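Local coordinates for protein serine-pyruvate aminotransferase (agxt) (Sulfolobus solfataricus, PDB 3ZRP) that probably transfers the amino group of serine to pyruvate, using pyridoxal 5'-phosphate as cofactor, as a class-V aminotransferase, at residues A349-A352 and I353-E357. Numbering follows the deposited sequence. Where two conformers were deposited one is given.
Sequences AIIA and ISVIE
Four successive i to i+4 bonds join A349-A352 to I353-E357 as about two and a half turns of alpha-helix, running from I353 N to A349 O (3.2 Å), S354 N to I350 O, V355 N to I351 O and I356 N to A352 O (2.8 Å). All four N-H...O angles are 153° or wider. Among the side chains, one apolar pair follows the same spacing: I351 CG2 lies 4.0 Å from V355 CG2, the two side chains crossing at a slant. V355 places CG1 anti to its backbone N (chi1 175°), which leaves CG2 beside that N and only 3.1 Å from I351 O. I356 does the same to the preceding turn: with CG1 beside its backbone N (chi1 -73°), CG1 lies 3.2 Å and CD1 3.3 Å from A352 O. Different faces of helix 346-363 meet different neighbours: A349 and I353 share V376 of helix 372-381 and I278 of helix 264-284, whereas I356 packs on F336 and I338 of strand 335-339. The example illustrates a division of labour: the carbonyls of 349-352 are satisfied by main-chain N-H groups, and those of I351 and A352 are also flanked by V355 CG2 and by I356 CG1 and CD1, so the buried face that carries A349, I353 and I356 can be hydrocarbon without leaving these peptide oxygens unpaired.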
ATOM      1  N   ALA A 349     -13.846  28.276  -3.033  1.00 34.33           N
ATOM      2  CA  ALA A 349     -15.076  28.520  -2.264  1.00 34.08           C
ATOM      3  C   ALA A 349     -16.125  29.273  -3.112  1.00 36.04           C
ATOM      4  O   ALA A 349     -17.296  28.859  -3.173  1.00 31.38           O
ATOM      5  CB  ALA A 349     -14.774  29.246  -0.950  1.00 34.69           C
ATOM      6  N   ILE A 350     -15.695  30.344  -3.790  1.00 34.65           N
ATOM      7  CA  ILE A 350     -16.574  31.085  -4.703  0.60 35.54           C
ATOM      8  C   ILE A 350     -17.174  30.148  -5.754  1.00 33.33           C
ATOM      9  O   ILE A 350     -18.396  30.116  -5.943  1.00 34.83           O
ATOM     10  CB  ILE A 350     -15.852  32.282  -5.387  0.60 34.03           C
ATOM     11  CG1 ILE A 350     -15.465  33.338  -4.351  0.60 35.05           C
ATOM     12  CG2 ILE A 350     -16.752  32.932  -6.452  0.60 34.54           C
ATOM     13  CD1 ILE A 350     -14.259  34.176  -4.744  0.60 34.65           C
ATOM     14  N   ILE A 351     -16.312  29.380  -6.424  1.00 35.44           N
ATOM     15  CA  ILE A 351     -16.749  28.469  -7.481  0.60 31.99           C
ATOM     16  C   ILE A 351     -17.715  27.407  -6.953  1.00 35.50           C
ATOM     17  O   ILE A 351     -18.760  27.150  -7.557  1.00 33.76           O
ATOM     18  CB  ILE A 351     -15.537  27.832  -8.198  0.60 34.75           C
ATOM     19  CG1 ILE A 351     -14.788  28.915  -8.987  0.60 35.15           C
ATOM     20  CG2 ILE A 351     -15.962  26.745  -9.160  0.60 33.36           C
ATOM     21  CD1 ILE A 351     -15.679  29.705  -9.947  0.60 41.76           C
ATOM     22  N   ALA A 352     -17.381  26.803  -5.817  1.00 33.14           N
ATOM     23  CA  ALA A 352     -18.246  25.747  -5.256  1.00 31.57           C
ATOM     24  C   ALA A 352     -19.704  26.216  -5.046  1.00 26.60           C
ATOM     25  O   ALA A 352     -20.655  25.545  -5.477  1.00 30.51           O
ATOM     26  CB  ALA A 352     -17.639  25.200  -3.941  1.00 30.19           C
ATOM     27  N   ILE A 353     -19.867  27.355  -4.397  1.00 29.21           N
ATOM     28  CA  ILE A 353     -21.196  27.931  -4.128  1.00 32.40           C
ATOM     29  C   ILE A 353     -21.891  28.364  -5.432  1.00 36.71           C
ATOM     30  O   ILE A 353     -23.099  28.112  -5.617  1.00 37.06           O
ATOM     31  CB  ILE A 353     -21.119  29.060  -3.086  1.00 32.44           C
ATOM     32  CG1 ILE A 353     -20.648  28.506  -1.737  1.00 39.52           C
ATOM     33  CG2 ILE A 353     -22.470  29.784  -2.904  1.00 34.51           C
ATOM     34  CD1 ILE A 353     -21.502  27.322  -1.208  1.00 34.57           C
ATOM     35  N   SER A 354     -21.127  28.964  -6.347  1.00 35.93           N
ATOM     36  CA  SER A 354     -21.653  29.314  -7.666  0.60 39.06           C
ATOM     37  C   SER A 354     -22.229  28.085  -8.345  1.00 37.21           C
ATOM     38  O   SER A 354     -23.366  28.104  -8.830  1.00 42.62           O
ATOM     39  CB  SER A 354     -20.567  29.928  -8.549  0.60 40.52           C
ATOM     40  OG  SER A 354     -21.082  30.213  -9.834  0.60 40.52           O
ATOM     41  N   VAL A 355     -21.442  27.012  -8.367  1.00 37.64           N
ATOM     42  CA  VAL A 355     -21.840  25.756  -9.014  1.00 33.71           C
ATOM     43  C   VAL A 355     -23.027  25.136  -8.291  1.00 36.27           C
ATOM     44  O   VAL A 355     -23.947  24.611  -8.924  1.00 34.31           O
ATOM     45  CB  VAL A 355     -20.652  24.760  -9.114  1.00 37.07           C
ATOM     46  CG1 VAL A 355     -21.082  23.430  -9.669  1.00 39.41           C
ATOM     47  CG2 VAL A 355     -19.561  25.339  -9.999  1.00 43.13           C
ATOM     48  N   ILE A 356     -23.015  25.198  -6.963  1.00 36.40           N
ATOM     49  CA  ILE A 356     -24.140  24.659  -6.202  1.00 37.22           C
ATOM     50  C   ILE A 356     -25.437  25.422  -6.551  1.00 35.55           C
ATOM     51  O   ILE A 356     -26.483  24.804  -6.799  1.00 35.36           O
ATOM     52  CB  ILE A 356     -23.844  24.599  -4.693  1.00 35.43           C
ATOM     53  CG1 ILE A 356     -22.855  23.450  -4.419  1.00 33.42           C
ATOM     54  CG2 ILE A 356     -25.132  24.363  -3.898  1.00 34.44           C
ATOM     55  CD1 ILE A 356     -22.054  23.614  -3.139  1.00 35.43           C
ATOM     56  N   GLU A 357     -25.346  26.748  -6.598  1.00 38.19           N
ATOM     57  CA  GLU A 357     -26.513  27.574  -6.930  1.00 42.72           C
ATOM     58  C   GLU A 357     -27.123  27.200  -8.284  1.00 43.34           C
ATOM     59  O   GLU A 357     -28.313  26.881  -8.356  1.00 46.74           O
ATOM     60  CB  GLU A 357     -26.189  29.068  -6.842  1.00 44.48           C
ATOM     61  CG  GLU A 357     -27.415  29.958  -6.980  1.00 48.16           C
ATOM     62  CD  GLU A 357     -27.209  31.358  -6.442  1.00 52.36           C
ATOM     63  OE1 GLU A 357     -26.387  31.563  -5.521  1.00 60.66           O
ATOM     64  OE2 GLU A 357     -27.897  32.270  -6.943  1.00 63.31           O
TER